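Local coordinates for protein GCN5-related N-acetyltransferase (Kribbella flavida, PDB 4MY0) that binds acetyl-CoA and probably transfers its acetyl group to an amine of a substrate, perhaps an aminoglycoside, as a member of the GCN5-related N-acetyltransferase family, at residues E15-D20 with D60-A65; F205-E210 with V214-S219; D226-H231 with R237-T242; P288-A293 with A350-T355; W320-A325 with G329-S334. All blocks are in the same frame, centred on the assembly; numbering follows the deposited sequence.

Contact 1 of 5, residues E15-D20 with D60-A65; sequences ETQLDD and DEVVAA
Gln-17 lies along one methyl of Val-62, and Asp-20, three residues on, presses its CB against the same valine. Gln-17 CB sits 4.0 Å from Val-62 CG2. The chain then runs out extended past CG, and CG and CD keep almost the same spacing from that methyl. At the tip, Gln-17 NE2 comes nearest, 3.8 Å from Val-62 CG2. This is a van der Waals touch; the amide's other end, OE1, takes a hydrogen bond from the backbone N of Thr-14, which limits how far the amide can turn. With Val-62 CG1 anti to the backbone N (chi1 171°), CG2 falls beside that N and faces the glutamine. The 3-10 segment 15-17, running into helix 18-26, is laid against the start of strand 61-75, within the GNAT acetyltransferase domain. Just past Val-62 the strand carries a classic beta bulge, where Val-63 and Ala-64 both face Val-56. The side chain of Val-62 is about 9 Å from that of Val-90, which binds acetyl-CoA. Asp-20 CB stands 3.9 Å from Val-62 CB, while its carboxylate comes near that of Glu-61: Asp-20 OD1 and Glu-61 OE2 are 4.1 Å apart, their planes turned by 56°. Asp-20 OD1 is held by a salt bridge to Arg-23, which also makes a long, weak ion pair with Glu-61 and probably eases the repulsion.

Contact 2 of 5, residues F205-E210 with V214-S219; sequences FAYLAE and VVYNWS
Phe-205 and Tyr-216 face each other as a hydrogen-bonded pair, and their rings make the dense part of the contact. Phe-205 turns its edge to the face of Tyr-216, with planes at 87°, and Phe-205 CB sits over the middle of the tyrosine ring, 4.1 Å from its centroid. Tyr-216 presents that face because its CG stands between the backbone N and the carbonyl carbon (chi1 66°). On one side Phe-205 CE2 reaches Trp-218 CD1 at 3.5 Å, completing an aromatic cluster of three. On the other, Tyr-207 CE2 touches Tyr-216 CE2 at 3.6 Å. The backbone beneath is an antiparallel beta hairpin of strands 205-209 and 212-219, within the second GNAT domain, its bonds including Phe-205 N to Tyr-216 O (2.7 Å). The other face is looser: Ala-206 CB approaches Val-215 CG2 at 4.0 Å, and helix 192-200 packs over both residues. Asn-217 and Trp-218, at the end of the pairing, are partly exposed. A neighbouring subunit closes over the aromatic face, where its Ala-26 O accepts from Trp-218 NE1 and its Arg-27 bonds to Tyr-207 OH. The side chain of Trp-218 is about 7 Å from a bound acetyl-CoA.

Contact 3 of 5, residues D226-H231 with R237-T242; sequences DELVAH and RALWAT
The indole of Trp-240 carries Leu-228 on one face: CD1 stands over the five-membered ring, 3.5 Å from its centroid and 13° off the ring normal, a CH-pi contact. The methyl, Leu-228 CD1, is nearest the ring-fusion atom Trp-240 CE2, at 3.5 Å, and the other branch, Leu-228 CD2, lies 4.0 Å from Trp-240 NE1. Leu-228 reaches this far because its CG is anti to the backbone N (chi1 -166°). The same Leu-228 CD1 also meets the helix at Leu-239 CB, 3.8 Å away, which wedges it between two consecutive helical residues. Further along the strand, Leu-239 CD1 rests on the backbone, 3.6 Å from Val-229 O. Strand 222-230 and helix 233-244, the first two elements of a beta-alpha-beta unit completed by strand 252-256, run nearly antiparallel here, their local axes at 155°. Within the helix, Ala-238 O takes two bonds on opposite sides of its carbonyl plane, from the Thr-242 hydroxyl and backbone N. Leu-153 and Leu-257 add to the packing round Trp-240. The side chains that meet are hydrocarbon and indole, with no directed polar bond between the segments, so dispersion and fit hold helix to strand.

Contact 4 of 5, residues P288-A293 with A350-T355; sequences PAAIAA and ALYAGT
The carbonyl O of Ala-290 takes a hydrogen bond from Tyr-352 OH, 2.7 Å long. The hydroxyl does not come in along a lone pair: it lies 46° out of the carbonyl plane, with a C=O...donor angle of 121°. Seen from the tyrosine, the acceptor is at the edge of the ring, close to its plane, and Ala-290 O also lies 3.4 Å from Tyr-352 CE1. The phenol reaches helix 287-293 because its CG is anti to the backbone N (chi1 -174°), throwing the ring outward from helix 345-352. Two apolar touches flank the bond. Ala-290 CB lies 3.8 Å from Tyr-352 CE1, and Ile-291 CD1 lies 4.0 Å from Tyr-352 CD1, the isoleucine and tyrosine side chains running alongside but pointing opposite ways. All three residues are buried, and the bond gives the phenol hydroxyl a partner there. Arg-294 makes a cation-pi contact with Tyr-352 and also bonds to its carbonyl O, while Trp-75 meets its ring edge-to-face. The contact thus spans helices 287-293 and 345-352 of the sterol carrier protein domain, with Leu-282 and Leu-284 of strand 274-284 packing against the tyrosine and Leu-322 of strand 318-325 against Ile-291.

Contact 5 of 5, residues W320-A325 with G329-S334; sequences WHLSVA and GELTPS
Trp-320 and Leu-331 interlock at one end of an antiparallel beta hairpin, strands 318-325 and 328-333, at the margin of the five-stranded sheet in the sterol carrier protein domain. The branch point of the leucine is the bump: Leu-331 CG sits 3.7 Å from Trp-320 CB, in the angle where the indole leaves its backbone. From there Leu-331 CD2 goes over one face of the indole, towards its rim, while Leu-331 CD1 leans the other way and nests 3.8 Å from Leu-322 CB. One forked side chain thus fills the gap between two residues of the facing strand. Trp-320 in turn reaches across the hairpin: with its CG anti to the carbonyl carbon (chi1 -63°), the six-membered ring lies by the proline, Trp-320 CZ3 coming 3.7 Å from Pro-333 CD. At the other end the relief is low, since Gly-329 has no side chain and Val-324 CG2 only approaches Gly-329 CA at 4.4 Å. Helix 287-293 packs on the face of Leu-322, Val-324 and Leu-331, in part through Ala-287 on Leu-331. The opposite face bears the polar residues His-321, Ser-323, Glu-330 and Thr-332; Glu-303 bonds to both His-321 and Ser-323, and Asp-305 holds His-321 ND1. Among the backbone bonds, Ser-323 N to Glu-330 O (2.9 Å) is nearly straight at 174°, and its return bond, Glu-330 N to Ser-323 O, measures 2.8 Å.

In the fold
From the N terminus, contact 1 comes first, closing a loop of 39 residues in the first GNAT domain; it stands apart, its centre 35 Å or more from every other. Contacts 2 and 3 follow in series in the second GNAT domain, their centres about 8 Å apart. They share neighbouring strands 212-219 and 222-230, where Val-215 pairs with Asp-226 and Glu-227, which joins the hairpin to the strand that packs on helix 233-244. Contact 4 then closes a long loop in the sterol carrier protein domain, and the hairpin of contact 5 falls wholly within it. These two touch through Ile-291 and Pro-288, which join helix 287-293 to the sheet.

Contact 1 of 5, residues E15-D20 with D60-A65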
# COMPACT_ATOMS: atom_id res chain seq x y z
N GLU C 15 27.62 16.44 32.70
CA GLU C 15 27.51 17.15 31.43
C GLU C 15 28.50 16.66 30.38
O GLU C 15 28.19 16.60 29.19
CB GLU C 15 27.66 18.66 31.67
CG GLU C 15 27.53 19.51 30.41
CD GLU C 15 27.11 20.94 30.71
OE1 GLU C 15 27.01 21.31 31.90
OE2 GLU C 15 26.86 21.70 29.75
N THR C 16 29.70 16.29 30.82
CA THR C 16 30.74 15.82 29.90
C THR C 16 30.50 14.39 29.42
O THR C 16 31.13 13.94 28.47
CB THR C 16 32.15 15.91 30.54
OG1 THR C 16 32.19 15.09 31.71
CG2 THR C 16 32.48 17.35 30.92
N GLN C 17 29.59 13.67 30.07
CA GLN C 17 29.26 12.30 29.66
C GLN C 17 28.09 12.26 28.66
O GLN C 17 27.68 11.17 28.24
CB GLN C 17 28.91 11.43 30.87
CG GLN C 17 30.09 11.10 31.79
CD GLN C 17 29.67 10.33 33.04
OE1 GLN C 17 28.71 10.70 33.72
NE2 GLN C 17 30.37 9.25 33.33
N LEU C 18 27.54 13.42 28.30
CA LEU C 18 26.35 13.45 27.45
C LEU C 18 26.64 12.92 26.04
O LEU C 18 25.81 12.20 25.45
CB LEU C 18 25.73 14.86 27.41
CG LEU C 18 25.04 15.29 28.71
CD1 LEU C 18 24.43 16.68 28.57
CD2 LEU C 18 23.99 14.27 29.14
N ASP C 19 27.82 13.24 25.50
CA ASP C 19 28.23 12.70 24.21
C ASP C 19 28.23 11.17 24.23
O ASP C 19 27.80 10.52 23.27
CB ASP C 19 29.62 13.23 23.83
CG ASP C 19 29.60 14.70 23.48
OD1 ASP C 19 28.59 15.16 22.90
OD2 ASP C 19 30.59 15.40 23.78
N ASP C 20 28.69 10.60 25.34
CA ASP C 20 28.68 9.15 25.52
C ASP C 20 27.25 8.59 25.63
O ASP C 20 26.94 7.54 25.06
CB ASP C 20 29.51 8.75 26.74
CG ASP C 20 30.98 9.12 26.58
OD1 ASP C 20 31.73 8.33 25.97
OD2 ASP C 20 31.38 10.21 27.06
N ASP C 60 35.27 3.77 33.10
CA ASP C 60 34.76 5.12 32.81
C ASP C 60 33.99 5.20 31.48
O ASP C 60 33.80 6.29 30.93
CB ASP C 60 35.88 6.17 32.88
CG ASP C 60 37.10 5.78 32.07
OD1 ASP C 60 37.06 5.94 30.83
OD2 ASP C 60 38.10 5.33 32.68
N GLU C 61 33.54 4.07 30.97
CA GLU C 61 32.69 4.07 29.78
C GLU C 61 31.20 4.03 30.18
O GLU C 61 30.79 3.17 30.97
CB GLU C 61 33.01 2.87 28.89
CG GLU C 61 32.95 3.16 27.41
CD GLU C 61 34.18 3.90 26.90
OE1 GLU C 61 35.31 3.38 27.08
OE2 GLU C 61 34.03 5.00 26.33
N VAL C 62 30.40 4.95 29.64
CA VAL C 62 28.95 4.95 29.89
C VAL C 62 28.33 3.78 29.13
O VAL C 62 28.53 3.62 27.94
CB VAL C 62 28.28 6.27 29.47
CG1 VAL C 62 26.76 6.14 29.53
CG2 VAL C 62 28.75 7.43 30.37
N VAL C 63 27.57 2.96 29.83
CA VAL C 63 27.05 1.72 29.25
C VAL C 63 25.50 1.72 29.26
O VAL C 63 24.85 0.96 28.52
CB VAL C 63 27.71 0.56 30.04
CG1 VAL C 63 26.79 -0.61 30.24
CG2 VAL C 63 29.05 0.17 29.40
N ALA C 64 24.92 2.60 30.06
CA ALA C 64 23.46 2.70 30.17
C ALA C 64 23.04 4.05 30.76
O ALA C 64 23.83 4.70 31.46
CB ALA C 64 22.90 1.55 31.02
N ALA C 65 21.82 4.48 30.46
CA ALA C 65 21.38 5.79 30.97
C ALA C 65 19.86 5.89 30.99
O ALA C 65 19.18 5.22 30.22
CB ALA C 65 21.99 6.94 30.14

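Contact 2 of 5, residues F205-E210 with V214-S219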
# COMPACT_ATOMS: atom_id res chain seq x y z
N PHE C 205 0.30 25.76 16.81
CA PHE C 205 -0.68 26.82 16.60
C PHE C 205 -1.64 26.81 17.79
O PHE C 205 -2.42 25.87 17.95
CB PHE C 205 -1.45 26.59 15.29
CG PHE C 205 -0.57 26.28 14.09
CD1 PHE C 205 0.72 26.81 14.00
CD2 PHE C 205 -1.04 25.46 13.07
CE1 PHE C 205 1.54 26.51 12.90
CE2 PHE C 205 -0.23 25.16 11.97
CZ PHE C 205 1.06 25.68 11.89
N ALA C 206 -1.55 27.84 18.64
CA ALA C 206 -2.33 27.89 19.88
C ALA C 206 -3.36 29.01 19.83
O ALA C 206 -3.05 30.12 19.42
CB ALA C 206 -1.40 28.10 21.08
N TYR C 207 -4.59 28.72 20.25
CA TYR C 207 -5.65 29.73 20.31
C TYR C 207 -6.34 29.69 21.65
O TYR C 207 -6.48 28.62 22.25
CB TYR C 207 -6.66 29.53 19.16
CG TYR C 207 -5.97 29.72 17.84
CD1 TYR C 207 -5.81 30.99 17.31
CD2 TYR C 207 -5.38 28.65 17.17
CE1 TYR C 207 -5.12 31.19 16.14
CE2 TYR C 207 -4.69 28.84 15.98
CZ TYR C 207 -4.57 30.12 15.48
OH TYR C 207 -3.89 30.35 14.30
N LEU C 208 -6.76 30.86 22.13
CA LEU C 208 -7.28 31.00 23.47
C LEU C 208 -8.63 31.72 23.46
O LEU C 208 -8.78 32.78 22.84
CB LEU C 208 -6.29 31.79 24.33
CG LEU C 208 -6.75 32.17 25.74
CD1 LEU C 208 -6.91 30.91 26.57
CD2 LEU C 208 -5.75 33.12 26.38
N ALA C 209 -9.61 31.13 24.14
CA ALA C 209 -10.88 31.82 24.39
C ALA C 209 -10.95 32.13 25.89
O ALA C 209 -10.04 31.78 26.63
CB ALA C 209 -12.04 30.95 23.98
N GLU C 210 -12.04 32.76 26.32
CA GLU C 210 -12.23 33.10 27.74
C GLU C 210 -12.21 31.86 28.64
O GLU C 210 -11.68 31.90 29.76
CB GLU C 210 -13.55 33.86 27.93
CG GLU C 210 -13.85 34.29 29.36
CD GLU C 210 -14.91 35.39 29.42
OE1 GLU C 210 -15.78 35.42 28.52
OE2 GLU C 210 -14.85 36.22 30.35
N VAL C 214 -6.93 25.69 22.39
CA VAL C 214 -6.58 24.55 21.55
C VAL C 214 -5.16 24.77 21.04
O VAL C 214 -4.76 25.91 20.74
CB VAL C 214 -7.57 24.36 20.38
CG1 VAL C 214 -7.57 25.56 19.46
CG2 VAL C 214 -7.26 23.07 19.57
N VAL C 215 -4.40 23.69 20.99
CA VAL C 215 -3.07 23.72 20.40
C VAL C 215 -3.02 22.63 19.35
O VAL C 215 -3.33 21.48 19.63
CB VAL C 215 -1.97 23.47 21.45
CG1 VAL C 215 -0.59 23.61 20.80
CG2 VAL C 215 -2.13 24.47 22.61
N TYR C 216 -2.65 23.01 18.13
CA TYR C 216 -2.56 22.02 17.06
C TYR C 216 -1.41 22.32 16.11
O TYR C 216 -0.73 23.34 16.24
CB TYR C 216 -3.89 21.88 16.30
CG TYR C 216 -4.32 23.10 15.51
CD1 TYR C 216 -4.20 23.14 14.13
CD2 TYR C 216 -4.88 24.20 16.15
CE1 TYR C 216 -4.61 24.23 13.41
CE2 TYR C 216 -5.29 25.31 15.43
CZ TYR C 216 -5.15 25.32 14.07
OH TYR C 216 -5.59 26.42 13.36
N ASN C 217 -1.16 21.39 15.18
CA ASN C 217 -0.04 21.53 14.24
C ASN C 217 -0.24 20.64 13.02
O ASN C 217 -1.18 19.83 12.98
CB ASN C 217 1.28 21.18 14.94
CG ASN C 217 1.18 19.94 15.80
OD1 ASN C 217 1.07 18.82 15.29
ND2 ASN C 217 1.21 20.12 17.12
N TRP C 218 0.63 20.78 12.03
CA TRP C 218 0.55 19.94 10.84
C TRP C 218 1.11 18.56 11.10
O TRP C 218 2.14 18.43 11.75
CB TRP C 218 1.33 20.58 9.69
CG TRP C 218 0.65 21.80 9.16
CD1 TRP C 218 0.96 23.10 9.43
CD2 TRP C 218 -0.48 21.83 8.27
NE1 TRP C 218 0.10 23.93 8.76
CE2 TRP C 218 -0.79 23.17 8.03
CE3 TRP C 218 -1.23 20.84 7.63
CZ2 TRP C 218 -1.83 23.56 7.19
CZ3 TRP C 218 -2.27 21.22 6.80
CH2 TRP C 218 -2.56 22.58 6.59
N SER C 219 0.44 17.54 10.56
CA SER C 219 0.95 16.17 10.59
C SER C 219 0.80 15.54 9.19
O SER C 219 -0.26 15.02 8.86
CB SER C 219 0.21 15.36 11.64
OG SER C 219 0.83 14.11 11.88

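Contact 3 of 5, residues D226-H231 with R237-T242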
# COMPACT_ATOMS: atom_id res chain seq x y z
N ASP C 226 -3.04 18.58 19.65
CA ASP C 226 -2.30 18.09 20.81
C ASP C 226 -3.17 18.15 22.05
O ASP C 226 -3.08 17.31 22.95
CB ASP C 226 -1.04 18.92 21.07
CG ASP C 226 0.07 18.67 20.06
OD1 ASP C 226 0.03 17.63 19.36
OD2 ASP C 226 0.98 19.53 19.98
N GLU C 227 -4.00 19.19 22.13
CA GLU C 227 -4.84 19.38 23.30
C GLU C 227 -5.93 20.41 23.01
O GLU C 227 -5.66 21.46 22.42
CB GLU C 227 -4.01 19.82 24.52
CG GLU C 227 -4.85 19.97 25.79
CD GLU C 227 -4.02 20.23 27.06
OE1 GLU C 227 -2.87 20.72 26.93
OE2 GLU C 227 -4.52 19.95 28.17
N LEU C 228 -7.15 20.09 23.44
CA LEU C 228 -8.25 21.04 23.40
C LEU C 228 -8.96 20.98 24.74
O LEU C 228 -9.34 19.91 25.20
CB LEU C 228 -9.25 20.72 22.28
CG LEU C 228 -10.23 21.85 21.96
CD1 LEU C 228 -10.61 21.85 20.47
CD2 LEU C 228 -11.47 21.76 22.84
N VAL C 229 -9.12 22.14 25.36
CA VAL C 229 -9.84 22.24 26.62
C VAL C 229 -10.96 23.26 26.44
O VAL C 229 -10.74 24.36 25.93
CB VAL C 229 -8.90 22.68 27.76
CG1 VAL C 229 -9.68 23.06 29.02
CG2 VAL C 229 -7.90 21.57 28.05
N ALA C 230 -12.17 22.90 26.84
CA ALA C 230 -13.29 23.83 26.72
C ALA C 230 -14.29 23.63 27.85
O ALA C 230 -14.73 22.51 28.12
CB ALA C 230 -13.97 23.66 25.38
N HIS C 231 -14.65 24.73 28.51
CA HIS C 231 -15.58 24.66 29.63
C HIS C 231 -17.04 24.77 29.20
O HIS C 231 -17.93 24.33 29.93
CB HIS C 231 -15.25 25.74 30.66
CG HIS C 231 -13.89 25.60 31.27
ND1 HIS C 231 -13.30 26.60 32.01
CD2 HIS C 231 -13.01 24.57 31.25
CE1 HIS C 231 -12.11 26.19 32.43
NE2 HIS C 231 -11.91 24.97 31.98
N ARG C 237 -17.28 24.42 20.41
CA ARG C 237 -17.61 24.52 19.00
C ARG C 237 -16.65 25.46 18.30
O ARG C 237 -16.10 25.13 17.25
CB ARG C 237 -19.06 24.96 18.82
CG ARG C 237 -20.08 23.92 19.27
CD ARG C 237 -21.52 24.45 19.12
NE ARG C 237 -22.51 23.40 19.38
CZ ARG C 237 -22.86 22.47 18.48
NH1 ARG C 237 -22.31 22.47 17.28
NH2 ARG C 237 -23.77 21.56 18.79
N ALA C 238 -16.40 26.62 18.91
CA ALA C 238 -15.51 27.64 18.33
C ALA C 238 -14.08 27.15 18.13
O ALA C 238 -13.46 27.44 17.10
CB ALA C 238 -15.51 28.91 19.20
N LEU C 239 -13.55 26.43 19.12
CA LEU C 239 -12.16 25.98 19.04
C LEU C 239 -12.02 24.83 18.04
O LEU C 239 -11.06 24.81 17.27
CB LEU C 239 -11.66 25.54 20.42
CG LEU C 239 -11.50 26.64 21.47
CD1 LEU C 239 -11.22 26.01 22.81
CD2 LEU C 239 -10.39 27.62 21.10
N TRP C 240 -12.97 23.89 18.04
CA TRP C 240 -12.96 22.85 16.99
C TRP C 240 -13.14 23.49 15.63
O TRP C 240 -12.54 23.06 14.65
CB TRP C 240 -14.05 21.80 17.23
CG TRP C 240 -13.68 20.82 18.30
CD1 TRP C 240 -14.26 20.69 19.53
CD2 TRP C 240 -12.62 19.85 18.25
NE1 TRP C 240 -13.63 19.69 20.25
CE2 TRP C 240 -12.61 19.17 19.49
CE3 TRP C 240 -11.67 19.51 17.28
CZ2 TRP C 240 -11.69 18.16 19.78
CZ3 TRP C 240 -10.76 18.51 17.56
CH2 TRP C 240 -10.78 17.84 18.80
N ALA C 241 -13.98 24.51 15.55
CA ALA C 241 -14.22 25.15 14.26
C ALA C 241 -12.97 25.91 13.78
O ALA C 241 -12.69 25.96 12.58
CB ALA C 241 -15.45 26.06 14.31
N THR C 242 -12.20 26.46 14.72
CA THR C 242 -10.90 27.06 14.40
C THR C 242 -9.97 26.04 13.73
O THR C 242 -9.40 26.31 12.68
CB THR C 242 -10.22 27.64 15.65
OG1 THR C 242 -11.11 28.57 16.28
CG2 THR C 242 -8.92 28.36 15.27

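Contact 4 of 5, residues P288-A293 with A350-T355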
# COMPACT_ATOMS: atom_id res chain seq x y z
N PRO C 288 1.49 5.13 51.06
CA PRO C 288 0.69 6.03 51.90
C PRO C 288 0.62 7.43 51.32
O PRO C 288 -0.45 8.05 51.36
CB PRO C 288 1.45 6.04 53.23
CG PRO C 288 2.11 4.70 53.29
CD PRO C 288 2.49 4.39 51.85
N ALA C 289 1.73 7.93 50.78
CA ALA C 289 1.77 9.29 50.26
C ALA C 289 1.01 9.39 48.94
O ALA C 289 0.38 10.41 48.66
CB ALA C 289 3.21 9.79 50.10
N ALA C 290 1.08 8.34 48.13
CA ALA C 290 0.30 8.29 46.89
C ALA C 290 -1.21 8.30 47.19
O ALA C 290 -2.00 8.95 46.48
CB ALA C 290 0.68 7.03 46.08
N ILE C 291 -1.61 7.56 48.22
CA ILE C 291 -3.02 7.51 48.59
C ILE C 291 -3.46 8.86 49.16
O ILE C 291 -4.52 9.38 48.81
CB ILE C 291 -3.29 6.40 49.62
CG1 ILE C 291 -3.23 5.01 48.96
CG2 ILE C 291 -4.64 6.65 50.32
CD1 ILE C 291 -4.22 4.83 47.78
N ALA C 292 -2.62 9.44 50.02
CA ALA C 292 -2.93 10.72 50.65
C ALA C 292 -3.13 11.83 49.64
O ALA C 292 -3.91 12.75 49.87
CB ALA C 292 -1.83 11.10 51.64
N ALA C 293 -2.43 11.76 48.51
CA ALA C 293 -2.50 12.83 47.51
C ALA C 293 -3.58 12.60 46.44
O ALA C 293 -3.92 13.52 45.69
CB ALA C 293 -1.14 13.06 46.87
N ALA C 350 -1.99 -1.09 39.46
CA ALA C 350 -3.19 -1.22 38.63
C ALA C 350 -4.46 -0.86 39.42
O ALA C 350 -5.37 -0.19 38.90
CB ALA C 350 -3.30 -2.62 38.05
N LEU C 351 -4.53 -1.30 40.68
CA LEU C 351 -5.66 -0.95 41.54
C LEU C 351 -5.75 0.58 41.73
O LEU C 351 -6.83 1.16 41.64
CB LEU C 351 -5.53 -1.64 42.90
CG LEU C 351 -6.50 -1.18 43.99
CD1 LEU C 351 -7.90 -1.60 43.62
CD2 LEU C 351 -6.12 -1.72 45.38
N TYR C 352 -4.59 1.20 41.97
CA TYR C 352 -4.51 2.66 42.14
C TYR C 352 -5.01 3.38 40.89
O TYR C 352 -5.58 4.47 40.98
CB TYR C 352 -3.05 3.06 42.41
CG TYR C 352 -2.83 4.52 42.75
CD1 TYR C 352 -2.81 4.94 44.08
CD2 TYR C 352 -2.62 5.48 41.76
CE1 TYR C 352 -2.60 6.27 44.41
CE2 TYR C 352 -2.39 6.82 42.08
CZ TYR C 352 -2.39 7.20 43.42
OH TYR C 352 -2.18 8.51 43.78
N ALA C 353 -4.79 2.75 39.74
CA ALA C 353 -5.19 3.34 38.47
C ALA C 353 -6.66 3.09 38.13
O ALA C 353 -7.13 3.56 37.09
CB ALA C 353 -4.30 2.81 37.34
N GLY C 354 -7.37 2.34 38.97
CA GLY C 354 -8.77 2.04 38.73
C GLY C 354 -9.07 0.79 37.91
O GLY C 354 -10.20 0.59 37.47
N THR C 355 -8.08 -0.07 37.70
CA THR C 355 -8.34 -1.34 37.01
C THR C 355 -9.30 -2.19 37.87
O THR C 355 -9.09 -2.33 39.07
CB THR C 355 -7.02 -2.09 36.74
OG1 THR C 355 -6.11 -1.20 36.07
CG2 THR C 355 -7.24 -3.34 35.88

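Contact 5 of 5, residues W320-A325 with G329-S334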
# COMPACT_ATOMS: atom_id res chain seq x y z
N TRP C 320 -1.79 -2.94 55.55
CA TRP C 320 -2.24 -1.57 55.67
C TRP C 320 -3.76 -1.52 55.72
O TRP C 320 -4.45 -2.40 55.21
CB TRP C 320 -1.76 -0.78 54.46
CG TRP C 320 -0.27 -0.70 54.33
CD1 TRP C 320 0.55 -1.56 53.65
CD2 TRP C 320 0.58 0.31 54.89
NE1 TRP C 320 1.85 -1.15 53.76
CE2 TRP C 320 1.90 -0.00 54.51
CE3 TRP C 320 0.36 1.44 55.67
CZ2 TRP C 320 3.00 0.78 54.89
CZ3 TRP C 320 1.45 2.22 56.06
CH2 TRP C 320 2.75 1.89 55.67
N HIS C 321 -4.29 -0.48 56.36
CA HIS C 321 -5.72 -0.21 56.33
C HIS C 321 -5.99 1.01 55.46
O HIS C 321 -5.37 2.07 55.63
CB HIS C 321 -6.26 0.02 57.74
CG HIS C 321 -7.71 0.38 57.76
ND1 HIS C 321 -8.71 -0.53 57.51
CD2 HIS C 321 -8.32 1.57 57.95
CE1 HIS C 321 -9.88 0.08 57.56
NE2 HIS C 321 -9.67 1.35 57.83
N LEU C 322 -6.88 0.86 54.49
CA LEU C 322 -7.28 1.97 53.63
C LEU C 322 -8.61 2.56 54.10
O LEU C 322 -9.62 1.85 54.20
CB LEU C 322 -7.37 1.52 52.17
CG LEU C 322 -7.86 2.57 51.17
CD1 LEU C 322 -6.82 3.66 50.95
CD2 LEU C 322 -8.24 1.91 49.85
N SER C 323 -8.60 3.86 54.41
CA SER C 323 -9.80 4.57 54.83
C SER C 323 -10.13 5.61 53.76
O SER C 323 -9.30 6.47 53.44
CB SER C 323 -9.56 5.27 56.17
OG SER C 323 -10.76 5.78 56.71
N VAL C 324 -11.32 5.50 53.17
CA VAL C 324 -11.76 6.46 52.16
C VAL C 324 -13.11 7.05 52.54
O VAL C 324 -14.06 6.31 52.80
CB VAL C 324 -11.91 5.82 50.79
CG1 VAL C 324 -12.47 6.83 49.81
CG2 VAL C 324 -10.56 5.28 50.30
N ALA C 325 -13.18 8.37 52.59
CA ALA C 325 -14.44 9.07 52.89
C ALA C 325 -14.35 10.51 52.40
O ALA C 325 -13.30 11.15 52.54
CB ALA C 325 -14.74 9.03 54.37
N GLY C 329 -8.43 9.97 50.96
CA GLY C 329 -8.03 8.65 51.41
C GLY C 329 -6.81 8.66 52.32
O GLY C 329 -5.96 9.54 52.24
N GLU C 330 -6.74 7.67 53.21
CA GLU C 330 -5.56 7.49 54.06
C GLU C 330 -5.19 6.01 54.18
O GLU C 330 -6.06 5.16 54.33
CB GLU C 330 -5.81 8.06 55.45
CG GLU C 330 -4.52 8.31 56.23
CD GLU C 330 -4.76 8.80 57.65
OE1 GLU C 330 -3.78 9.22 58.31
OE2 GLU C 330 -5.93 8.76 58.11
N LEU C 331 -3.89 5.73 54.16
CA LEU C 331 -3.39 4.37 54.31
C LEU C 331 -2.54 4.28 55.58
O LEU C 331 -1.52 4.95 55.69
CB LEU C 331 -2.54 4.00 53.10
CG LEU C 331 -2.30 2.53 52.80
CD1 LEU C 331 -3.61 1.88 52.36
CD2 LEU C 331 -1.23 2.38 51.73
N THR C 332 -2.96 3.45 56.54
CA THR C 332 -2.26 3.32 57.82
C THR C 332 -1.94 1.85 58.13
O THR C 332 -2.65 0.95 57.66
CB THR C 332 -3.09 3.89 58.98
OG1 THR C 332 -4.39 3.28 58.99
CG2 THR C 332 -3.25 5.41 58.86
N PRO C 333 -0.89 1.59 58.93
CA PRO C 333 -0.53 0.22 59.29
C PRO C 333 -1.65 -0.52 60.02
O PRO C 333 -2.36 0.10 60.82
CB PRO C 333 0.65 0.41 60.26
CG PRO C 333 1.25 1.71 59.84
CD PRO C 333 0.07 2.57 59.48
N SER C 334 -1.80 -1.82 59.76
CA SER C 334 -2.82 -2.63 60.42
C SER C 334 -2.18 -3.79 61.19
O SER C 334 -1.25 -4.42 60.70
CB SER C 334 -3.81 -3.19 59.40
OG SER C 334 -4.78 -4.04 60.01